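Local atomic coordinates of uncharacterized protein (Ruminococcus gnavus, PDB entry 4QAN), a protein that is of unknown function but has a cystatin-like fold, belongs as a divergent member to the NTF2-like superfamily, and can bind a metal ion. Residues N10-L15 against Y210-P215; P299-Y304 against S330-N335; L115-I120 against K197-P202. One frame throughout, in Å; residues are numbered along the deposited sequence. Where two conformers were deposited one is given.

Interaction 1: N10-L15 against Y210-P215; sequences NVTESL and YFQAMP
Two loops far apart in sequence run past each other here, 10-15 near the N-terminus and 210-215 ahead of helix 221-234, and they meet in two unlike ways. The tight end is apolar. Leu-15 lays its CD2 methyl over one face of the Tyr-210 ring, 3.9 Å from the ring centroid and 21° off the ring normal, a CH-pi contact displaced toward the CZ rim; CD1 of Leu-15 reaches the same ring at CE2. Leucine suits this place because its two methyls spread over one side of the ring. Tyr-210 carries CG in the crowded position (chi1 65°), and its hydroxyl is hydrogen-bonded to Thr-252.

The other end is polar and looser. A backbone bond joins Asn-10 N to Gln-212 O at 2.8 Å, the donor lying almost along the C=O axis. One water receives the N-H of Gln-212 and donates to Asn-10 O at 2.9 Å. A second accepts an N-H of Asn-10 ND2, donates to Ala-213 O and is held only weakly by Gln-212 NE2. The two amides lie side by side with planes 82° apart, ND2 of Asn-10 standing 3.7 Å from NE2 of Gln-212; each nitrogen turns to Ser-249, to its carbonyl and its hydroxyl respectively. Thr-12 closes an ST motif, its OG1 accepting from Leu-15 N at 3.2 Å and also hydrogen-bonded to the Thr-252 hydroxyl, which is consistent with a turn that carries Leu-15 back over the tyrosine.

The polar half thus depends on bound solvent and on residues 249-253 to pair the buried amide of Gln-212, whose OE1 accepts from Ser-253 N, and that of the less buried Asn-10, whereas the leucine-tyrosine half rests on CH-pi and apolar packing, with Tyr-210 held at its far end by Thr-252.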
loop_
_atom_site.group_PDB
_atom_site.type_symbol
_atom_site.label_atom_id
_atom_site.label_comp_id
_atom_site.label_asym_id
_atom_site.label_seq_id
_atom_site.Cartn_x
_atom_site.Cartn_y
_atom_site.Cartn_z
ATOM N N ASN A 10 6.166 -2.064 15.045
ATOM C CA ASN A 10 5.728 -1.174 16.093
ATOM C C ASN A 10 4.318 -1.601 16.439
ATOM O O ASN A 10 3.365 -1.292 15.713
ATOM C CB ASN A 10 5.761 0.269 15.589
ATOM C CG ASN A 10 5.385 1.279 16.651
ATOM O OD1 ASN A 10 4.946 0.923 17.737
ATOM N ND2 ASN A 10 5.540 2.564 16.326
ATOM N N VAL A 11 4.189 -2.353 17.524
ATOM C CA VAL A 11 2.877 -2.744 18.013
ATOM C C VAL A 11 2.351 -1.520 18.756
ATOM O O VAL A 11 2.585 -1.351 19.948
ATOM C CB VAL A 11 2.924 -3.987 18.930
ATOM C CG1 VAL A 11 1.507 -4.484 19.224
ATOM C CG2 VAL A 11 3.737 -5.102 18.285
ATOM N N THR A 12 1.672 -0.647 18.021
ATOM C CA THR A 12 1.213 0.633 18.558
ATOM C C THR A 12 0.164 0.392 19.639
ATOM O O THR A 12 -0.353 -0.718 19.753
ATOM C CB THR A 12 0.584 1.504 17.455
ATOM O OG1 THR A 12 -0.612 0.884 16.978
ATOM C CG2 THR A 12 1.531 1.699 16.293
ATOM N N GLU A 13 -0.160 1.431 20.411
ATOM C CA GLU A 13 -1.201 1.346 21.444
ATOM C C GLU A 13 -2.518 0.819 20.877
ATOM O O GLU A 13 -3.168 -0.020 21.494
ATOM C CB GLU A 13 -1.439 2.713 22.108
ATOM C CG GLU A 13 -0.403 3.092 23.157
ATOM C CD GLU A 13 -0.483 4.555 23.586
ATOM O OE1 GLU A 13 -1.548 5.196 23.406
ATOM O OE2 GLU A 13 0.532 5.070 24.113
ATOM N N SER A 14 -2.916 1.304 19.705
ATOM C CA SER A 14 -4.155 0.822 19.091
ATOM C C SER A 14 -4.026 -0.639 18.645
ATOM O O SER A 14 -4.948 -1.432 18.820
ATOM C CB SER A 14 -4.564 1.704 17.918
ATOM O OG SER A 14 -4.833 3.012 18.366
ATOM N N LEU A 15 -2.877 -1.004 18.087
ATOM C CA LEU A 15 -2.669 -2.398 17.695
ATOM C C LEU A 15 -2.633 -3.358 18.868
ATOM O O LEU A 15 -2.922 -4.520 18.687
ATOM C CB LEU A 15 -1.409 -2.559 16.864
ATOM C CG LEU A 15 -1.646 -2.132 15.422
ATOM C CD1 LEU A 15 -0.310 -1.872 14.747
ATOM C CD2 LEU A 15 -2.496 -3.163 14.669
ATOM N N TYR A 210 -3.209 -4.562 9.796
ATOM C CA TYR A 210 -2.219 -3.647 9.230
ATOM C C TYR A 210 -0.983 -3.636 10.123
ATOM O O TYR A 210 -1.033 -4.114 11.247
ATOM C CB TYR A 210 -2.816 -2.241 9.103
ATOM C CG TYR A 210 -3.164 -1.548 10.412
ATOM C CD1 TYR A 210 -4.365 -1.788 11.057
ATOM C CD2 TYR A 210 -2.289 -0.646 10.992
ATOM C CE1 TYR A 210 -4.685 -1.150 12.254
ATOM C CE2 TYR A 210 -2.588 -0.012 12.183
ATOM C CZ TYR A 210 -3.787 -0.275 12.811
ATOM O OH TYR A 210 -4.078 0.365 13.974
ATOM N N PHE A 211 0.121 -3.077 9.637
ATOM C CA PHE A 211 1.327 -2.980 10.432
ATOM C C PHE A 211 1.986 -1.618 10.247
ATOM O O PHE A 211 1.806 -0.965 9.208
ATOM C CB PHE A 211 2.304 -4.097 10.039
ATOM C CG PHE A 211 2.913 -3.908 8.687
ATOM C CD1 PHE A 211 2.291 -4.405 7.559
ATOM C CD2 PHE A 211 4.098 -3.210 8.541
ATOM C CE1 PHE A 211 2.848 -4.214 6.305
ATOM C CE2 PHE A 211 4.661 -3.028 7.298
ATOM C CZ PHE A 211 4.027 -3.523 6.172
ATOM N N GLN A 212 2.720 -1.205 11.282
ATOM C CA GLN A 212 3.550 0.001 11.254
ATOM C C GLN A 212 4.981 -0.469 11.599
ATOM O O GLN A 212 5.229 -0.969 12.691
ATOM C CB GLN A 212 3.021 1.067 12.257
ATOM C CG GLN A 212 3.490 2.509 11.986
ATOM C CD GLN A 212 2.791 3.577 12.842
ATOM O OE1 GLN A 212 1.576 3.765 12.762
ATOM N NE2 GLN A 212 3.570 4.298 13.653
ATOM N N ALA A 213 5.907 -0.348 10.651
ATOM C CA ALA A 213 7.277 -0.786 10.895
ATOM C C ALA A 213 7.942 0.205 11.854
ATOM O O ALA A 213 7.531 1.366 11.921
ATOM C CB ALA A 213 8.035 -0.880 9.591
HETATM N N MSE A 214 8.913 -0.281 12.625
HETATM C CA MSE A 214 9.688 0.575 13.513
HETATM C C MSE A 214 10.931 1.020 12.797
HETATM O O MSE A 214 11.346 0.399 11.832
HETATM C CB MSE A 214 10.053 -0.182 14.780
HETATM C CG MSE A 214 11.199 -1.158 14.565
HETATM SE SE MSE A 214 11.580 -2.053 16.270
HETATM C CE MSE A 214 13.248 -2.914 15.663
ATOM N N PRO A 215 11.554 2.119 13.258
ATOM C CA PRO A 215 12.835 2.475 12.657
ATOM C C PRO A 215 13.921 1.428 12.941
ATOM O O PRO A 215 14.011 0.937 14.056
ATOM C CB PRO A 215 13.190 3.790 13.361
ATOM C CG PRO A 215 11.875 4.363 13.726
ATOM C CD PRO A 215 11.089 3.169 14.177
HETATM O O HOH W 1 2.822 -3.089 13.469
HETATM O O HOH W 2 6.836 3.444 13.847
#

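Interaction 2: P299-Y304 against S330-N335; sequences PEYMVY and SYNGKN
Asn-332, the first inner residue of the type I' turn between strands 322-331 and 334-344, reaches back to the 3-10 turn that precedes strand 305-314. From CB the chain leaves with CG anti to the carbonyl carbon (chi1 -65°), and CG lies equally close to the CB atoms of Tyr-301 and Tyr-304. At the tip the amide splits its work. OD1 sits 3.5 Å from CB of Tyr-301 and 3.7 Å from CB of Tyr-304, with the amide plane almost perpendicular to both rings. ND2 gives a straight hydrogen bond to Tyr-301 O at 3.0 Å, entering from above the carbonyl plane. That carbonyl also accepts the N-H of Tyr-304, so two donors grip it.

On its other side, ND2 of Asn-332 stands 3.2 Å above the plane of its neighbour Tyr-331, over the middle of the ring. The backbone of Asn-332 adds a second bond, N to Tyr-304 O at 3.1 Å and nearly linear. Asparagine suits the position: it tolerates the left-handed backbone of the turn, and its short amide spans the gap to a main-chain oxygen. Gly-333 follows, where a side chain would strike the preceding carbonyl.

Tyr-331 in turn meets selenomethionine Met-302, whose CE packs 3.6 Å from CE1 of Tyr-331, while its SE makes an oblique Met-aromatic contact with the ring; the bend at chi2 of Met-302 turns this chain back toward the tyrosine. Leu-275 of helix 254-275 touches both side chains. A water 2.7 Å from Tyr-331 OH also accepts the N-H of Tyr-301.

Asn-332 therefore joins hairpin to 3-10 turn through main-chain acceptors, and the carbonyl of Tyr-301 would probably be polarised by its two donors, so that its position is fixed from both turn and hairpin.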
loop_
_atom_site.group_PDB
_atom_site.type_symbol
_atom_site.label_atom_id
_atom_site.label_comp_id
_atom_site.label_asym_id
_atom_site.label_seq_id
_atom_site.Cartn_x
_atom_site.Cartn_y
_atom_site.Cartn_z
ATOM N N PRO A 299 9.148 -12.710 -8.363
ATOM C CA PRO A 299 10.313 -12.206 -7.647
ATOM C C PRO A 299 11.321 -13.280 -7.208
ATOM O O PRO A 299 12.264 -12.963 -6.498
ATOM C CB PRO A 299 9.677 -11.548 -6.416
ATOM C CG PRO A 299 8.493 -12.425 -6.122
ATOM C CD PRO A 299 7.997 -12.913 -7.455
ATOM N N GLU A 300 11.142 -14.531 -7.623
ATOM C CA GLU A 300 11.998 -15.626 -7.147
ATOM C C GLU A 300 13.489 -15.392 -7.407
ATOM O O GLU A 300 14.327 -16.018 -6.750
ATOM C CB GLU A 300 11.591 -16.961 -7.781
ATOM C CG GLU A 300 11.970 -17.051 -9.252
ATOM C CD GLU A 300 11.445 -18.287 -9.964
ATOM O OE1 GLU A 300 11.054 -19.272 -9.298
ATOM O OE2 GLU A 300 11.440 -18.257 -11.215
ATOM N N TYR A 301 13.826 -14.520 -8.362
ATOM C CA TYR A 301 15.229 -14.254 -8.700
ATOM C C TYR A 301 15.844 -13.063 -7.961
ATOM O O TYR A 301 17.030 -12.738 -8.169
ATOM C CB TYR A 301 15.383 -14.076 -10.202
ATOM C CG TYR A 301 15.007 -15.300 -10.992
ATOM C CD1 TYR A 301 15.746 -16.470 -10.876
ATOM C CD2 TYR A 301 13.922 -15.294 -11.862
ATOM C CE1 TYR A 301 15.418 -17.604 -11.597
ATOM C CE2 TYR A 301 13.590 -16.425 -12.600
ATOM C CZ TYR A 301 14.345 -17.578 -12.460
ATOM O OH TYR A 301 14.044 -18.719 -13.176
HETATM N N MSE A 302 15.053 -12.429 -7.093
HETATM C CA MSE A 302 15.550 -11.386 -6.206
HETATM C C MSE A 302 16.628 -11.906 -5.274
HETATM O O MSE A 302 17.428 -11.133 -4.743
HETATM C CB MSE A 302 14.411 -10.758 -5.385
HETATM C CG MSE A 302 13.473 -9.936 -6.253
HETATM SE SE MSE A 302 14.451 -8.383 -6.985
HETATM C CE MSE A 302 13.383 -8.270 -8.618
ATOM N N VAL A 303 16.676 -13.216 -5.065
ATOM C CA VAL A 303 17.748 -13.796 -4.277
ATOM C C VAL A 303 19.117 -13.615 -4.965
ATOM O O VAL A 303 20.155 -13.757 -4.333
ATOM C CB VAL A 303 17.472 -15.270 -3.966
ATOM C CG1 VAL A 303 17.595 -16.131 -5.202
ATOM C CG2 VAL A 303 18.424 -15.760 -2.896
ATOM N N TYR A 304 19.111 -13.309 -6.255
ATOM C CA TYR A 304 20.344 -13.021 -6.981
ATOM C C TYR A 304 20.449 -11.561 -7.369
ATOM O O TYR A 304 21.154 -11.213 -8.308
ATOM C CB TYR A 304 20.464 -13.930 -8.208
ATOM C CG TYR A 304 20.487 -15.391 -7.826
ATOM C CD1 TYR A 304 21.472 -15.884 -6.962
ATOM C CD2 TYR A 304 19.538 -16.284 -8.323
ATOM C CE1 TYR A 304 21.502 -17.210 -6.598
ATOM C CE2 TYR A 304 19.571 -17.621 -7.968
ATOM C CZ TYR A 304 20.552 -18.073 -7.105
ATOM O OH TYR A 304 20.595 -19.393 -6.735
ATOM N N SER A 330 24.483 -6.385 -9.540
ATOM C CA SER A 330 24.259 -7.439 -10.515
ATOM C C SER A 330 22.919 -8.063 -10.158
ATOM O O SER A 330 22.763 -8.650 -9.083
ATOM C CB SER A 330 25.363 -8.506 -10.469
ATOM O OG SER A 330 24.996 -9.665 -11.219
ATOM N N TYR A 331 21.947 -7.908 -11.047
ATOM C CA TYR A 331 20.675 -8.602 -10.929
ATOM C C TYR A 331 20.704 -9.743 -11.919
ATOM O O TYR A 331 20.514 -9.531 -13.115
ATOM C CB TYR A 331 19.478 -7.689 -11.245
ATOM C CG TYR A 331 18.166 -8.454 -11.256
ATOM C CD1 TYR A 331 17.614 -8.931 -10.066
ATOM C CD2 TYR A 331 17.494 -8.742 -12.445
ATOM C CE1 TYR A 331 16.426 -9.638 -10.056
ATOM C CE2 TYR A 331 16.304 -9.458 -12.436
ATOM C CZ TYR A 331 15.776 -9.902 -11.237
ATOM O OH TYR A 331 14.600 -10.632 -11.194
ATOM N N ASN A 332 20.942 -10.948 -11.423
ATOM C CA ASN A 332 21.067 -12.144 -12.272
ATOM C C ASN A 332 22.006 -11.933 -13.455
ATOM O O ASN A 332 21.738 -12.381 -14.576
ATOM C CB ASN A 332 19.691 -12.617 -12.739
ATOM C CG ASN A 332 18.833 -13.091 -11.587
ATOM O OD1 ASN A 332 18.666 -14.297 -11.365
ATOM N ND2 ASN A 332 18.328 -12.139 -10.805
ATOM N N GLY A 333 23.111 -11.249 -13.185
ATOM C CA GLY A 333 24.183 -11.078 -14.150
ATOM C C GLY A 333 24.089 -9.829 -14.989
ATOM O O GLY A 333 25.002 -9.542 -15.763
ATOM N N LYS A 334 22.985 -9.101 -14.880
ATOM C CA LYS A 334 22.856 -7.812 -15.553
ATOM C C LYS A 334 23.104 -6.727 -14.541
ATOM O O LYS A 334 22.646 -6.822 -13.408
ATOM C CB LYS A 334 21.483 -7.658 -16.210
ATOM C CG LYS A 334 21.281 -8.653 -17.345
ATOM C CD LYS A 334 20.068 -8.341 -18.203
ATOM C CE LYS A 334 20.114 -9.121 -19.512
ATOM N NZ LYS A 334 19.015 -8.734 -20.436
ATOM N N ASN A 335 23.849 -5.709 -14.958
ATOM C CA ASN A 335 24.321 -4.646 -14.075
ATOM C C ASN A 335 23.468 -3.406 -14.153
ATOM O O ASN A 335 23.107 -2.958 -15.247
ATOM C CB ASN A 335 25.756 -4.273 -14.421
ATOM C CG ASN A 335 26.682 -5.447 -14.315
ATOM O OD1 ASN A 335 27.311 -5.849 -15.294
ATOM N ND2 ASN A 335 26.744 -6.035 -13.128
HETATM O O HOH W 3 12.850 -12.171 -9.917
#

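Interaction 3: L115-I120 against K197-P202; sequences LEVLEI and KTYVLP
A classic beta bulge in edge strand 116-122, where Leu-118 and Glu-119 both face Tyr-147 of the neighbouring strand, forms one side of this contact; the irregular segment 197-202 forms the other. Tyr-199 carries it. With CG anti to its carbonyl carbon (chi1 -72°), the side chain reaches across the strand. CG1 of Val-117 lies over one ring face, 3.8 Å from the centroid in a CH-pi contact, and CB of Lys-197 covers part of the opposite face. Leu-118 O approaches the ring edge 3.6 Å from CE2, and CD1 of Ile-120 touches CE1 at 3.9 Å. At the tip, OH accepts the backbone N-H of Ile-120 at 3.2 Å. Tyrosine suits the place by pairing a flat apolar body with a polar tip that meets this main-chain donor. An alanine here would probably cost the strand its cover over Val-117 and leave the Ile-120 N-H without this acceptor. Leu-201 CD2 extends the apolar patch, 4.1 Å from Val-117 CG2, beside Leu-32 and Leu-35 of helix 27-39. An irregular segment thus covers a bulged edge strand; the sheet packed against a helix is that of the cystatin-like fold.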
loop_
_atom_site.group_PDB
_atom_site.type_symbol
_atom_site.label_atom_id
_atom_site.label_comp_id
_atom_site.label_asym_id
_atom_site.label_seq_id
_atom_site.Cartn_x
_atom_site.Cartn_y
_atom_site.Cartn_z
ATOM N N LEU A 115 -23.188 11.937 12.670
ATOM C CA LEU A 115 -23.764 11.105 11.609
ATOM C C LEU A 115 -24.912 10.196 12.079
ATOM O O LEU A 115 -24.804 9.528 13.105
ATOM C CB LEU A 115 -22.638 10.275 10.981
ATOM C CG LEU A 115 -22.909 9.140 9.991
ATOM C CD1 LEU A 115 -21.680 8.960 9.113
ATOM C CD2 LEU A 115 -23.266 7.825 10.684
ATOM N N GLU A 116 -26.001 10.171 11.312
ATOM C CA GLU A 116 -27.125 9.281 11.579
ATOM C C GLU A 116 -27.399 8.424 10.349
ATOM O O GLU A 116 -27.505 8.946 9.245
ATOM C CB GLU A 116 -28.389 10.085 11.900
ATOM C CG GLU A 116 -28.414 10.754 13.261
ATOM C CD GLU A 116 -29.716 11.504 13.512
ATOM O OE1 GLU A 116 -30.801 10.877 13.475
ATOM O OE2 GLU A 116 -29.658 12.729 13.746
ATOM N N VAL A 117 -27.560 7.120 10.552
ATOM C CA VAL A 117 -27.802 6.182 9.456
ATOM C C VAL A 117 -29.287 6.079 9.122
ATOM O O VAL A 117 -30.060 5.471 9.860
ATOM C CB VAL A 117 -27.254 4.779 9.795
ATOM C CG1 VAL A 117 -27.450 3.830 8.618
ATOM C CG2 VAL A 117 -25.779 4.872 10.172
ATOM N N LEU A 118 -29.680 6.655 7.991
ATOM C CA LEU A 118 -31.091 6.690 7.593
ATOM C C LEU A 118 -31.503 5.391 6.915
ATOM O O LEU A 118 -32.554 4.827 7.217
ATOM C CB LEU A 118 -31.354 7.861 6.651
ATOM C CG LEU A 118 -30.856 9.227 7.130
ATOM C CD1 LEU A 118 -31.123 10.276 6.062
ATOM C CD2 LEU A 118 -31.486 9.625 8.456
ATOM N N GLU A 119 -30.670 4.927 5.989
ATOM C CA GLU A 119 -30.924 3.684 5.276
ATOM C C GLU A 119 -29.649 3.135 4.653
ATOM O O GLU A 119 -28.736 3.880 4.308
ATOM C CB GLU A 119 -31.977 3.915 4.190
ATOM C CG GLU A 119 -32.189 2.744 3.239
ATOM C CD GLU A 119 -33.424 2.903 2.378
ATOM O OE1 GLU A 119 -34.008 4.010 2.358
ATOM O OE2 GLU A 119 -33.809 1.916 1.718
ATOM N N ILE A 120 -29.606 1.815 4.526
ATOM C CA ILE A 120 -28.571 1.122 3.779
ATOM C C ILE A 120 -29.303 0.285 2.744
ATOM O O ILE A 120 -30.063 -0.610 3.110
ATOM C CB ILE A 120 -27.737 0.205 4.700
ATOM C CG1 ILE A 120 -26.942 1.042 5.701
ATOM C CG2 ILE A 120 -26.786 -0.664 3.889
ATOM C CD1 ILE A 120 -26.303 0.228 6.805
ATOM N N LYS A 197 -34.696 1.724 10.009
ATOM C CA LYS A 197 -34.552 0.898 11.212
ATOM C C LYS A 197 -33.889 1.672 12.351
ATOM O O LYS A 197 -33.564 2.855 12.215
ATOM C CB LYS A 197 -33.664 -0.314 10.919
ATOM C CG LYS A 197 -34.147 -1.243 9.821
ATOM C CD LYS A 197 -33.013 -2.127 9.317
ATOM C CE LYS A 197 -32.439 -3.025 10.403
ATOM N NZ LYS A 197 -31.148 -3.622 9.975
ATOM N N THR A 198 -33.711 0.980 13.476
ATOM C CA THR A 198 -32.760 1.376 14.509
ATOM C C THR A 198 -31.429 0.749 14.121
ATOM O O THR A 198 -31.186 -0.421 14.408
ATOM C CB THR A 198 -33.169 0.847 15.910
ATOM O OG1 THR A 198 -34.440 1.389 16.292
ATOM C CG2 THR A 198 -32.119 1.213 16.967
ATOM N N TYR A 199 -30.576 1.503 13.441
ATOM C CA TYR A 199 -29.267 0.970 13.075
ATOM C C TYR A 199 -28.336 1.048 14.293
ATOM O O TYR A 199 -28.186 2.107 14.914
ATOM C CB TYR A 199 -28.680 1.703 11.856
ATOM C CG TYR A 199 -29.381 1.375 10.539
ATOM C CD1 TYR A 199 -29.095 0.202 9.843
ATOM C CD2 TYR A 199 -30.331 2.243 9.991
ATOM C CE1 TYR A 199 -29.735 -0.100 8.649
ATOM C CE2 TYR A 199 -30.974 1.949 8.794
ATOM C CZ TYR A 199 -30.675 0.776 8.126
ATOM O OH TYR A 199 -31.314 0.475 6.940
ATOM N N VAL A 200 -27.738 -0.089 14.638
ATOM C CA VAL A 200 -26.813 -0.185 15.769
ATOM C C VAL A 200 -25.380 0.030 15.292
ATOM O O VAL A 200 -24.789 -0.851 14.667
ATOM C CB VAL A 200 -26.931 -1.560 16.469
ATOM C CG1 VAL A 200 -25.765 -1.809 17.426
ATOM C CG2 VAL A 200 -28.273 -1.663 17.197
ATOM N N LEU A 201 -24.836 1.206 15.592
ATOM C CA LEU A 201 -23.431 1.514 15.325
ATOM C C LEU A 201 -22.548 0.868 16.400
ATOM O O LEU A 201 -22.530 1.337 17.535
ATOM C CB LEU A 201 -23.219 3.025 15.342
ATOM C CG LEU A 201 -23.818 3.801 14.171
ATOM C CD1 LEU A 201 -23.899 5.281 14.512
ATOM C CD2 LEU A 201 -23.000 3.589 12.903
ATOM N N PRO A 202 -21.796 -0.195 16.050
ATOM C CA PRO A 202 -21.028 -0.875 17.093
ATOM C C PRO A 202 -19.844 -0.064 17.614
ATOM O O PRO A 202 -19.457 0.956 17.020
ATOM C CB PRO A 202 -20.499 -2.122 16.375
ATOM C CG PRO A 202 -20.349 -1.696 14.957
ATOM C CD PRO A 202 -21.432 -0.677 14.701
#

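How the interactions relate
The three contacts are spread along an elongated chain and do not touch. Interaction 3 is nested within the loop closed by interaction 1, their centres about 31 Å apart; interaction 2 follows both in sequence, its centre also about 31 Å from that of interaction 1. Interactions 2 and 3, about 54 Å apart between centres, fall on opposite sides of the chain's centre, in different sheets: 115-120 in the antiparallel sheet of the first half, 330-335 in the mixed sheet of the second. Interaction 1 is the buried one, and helix 254-275 touches side chains of interactions 1 and 2. All three lie away from Ser-360, a magnesium-binding residue of this protein, although no ion is bound to this chain.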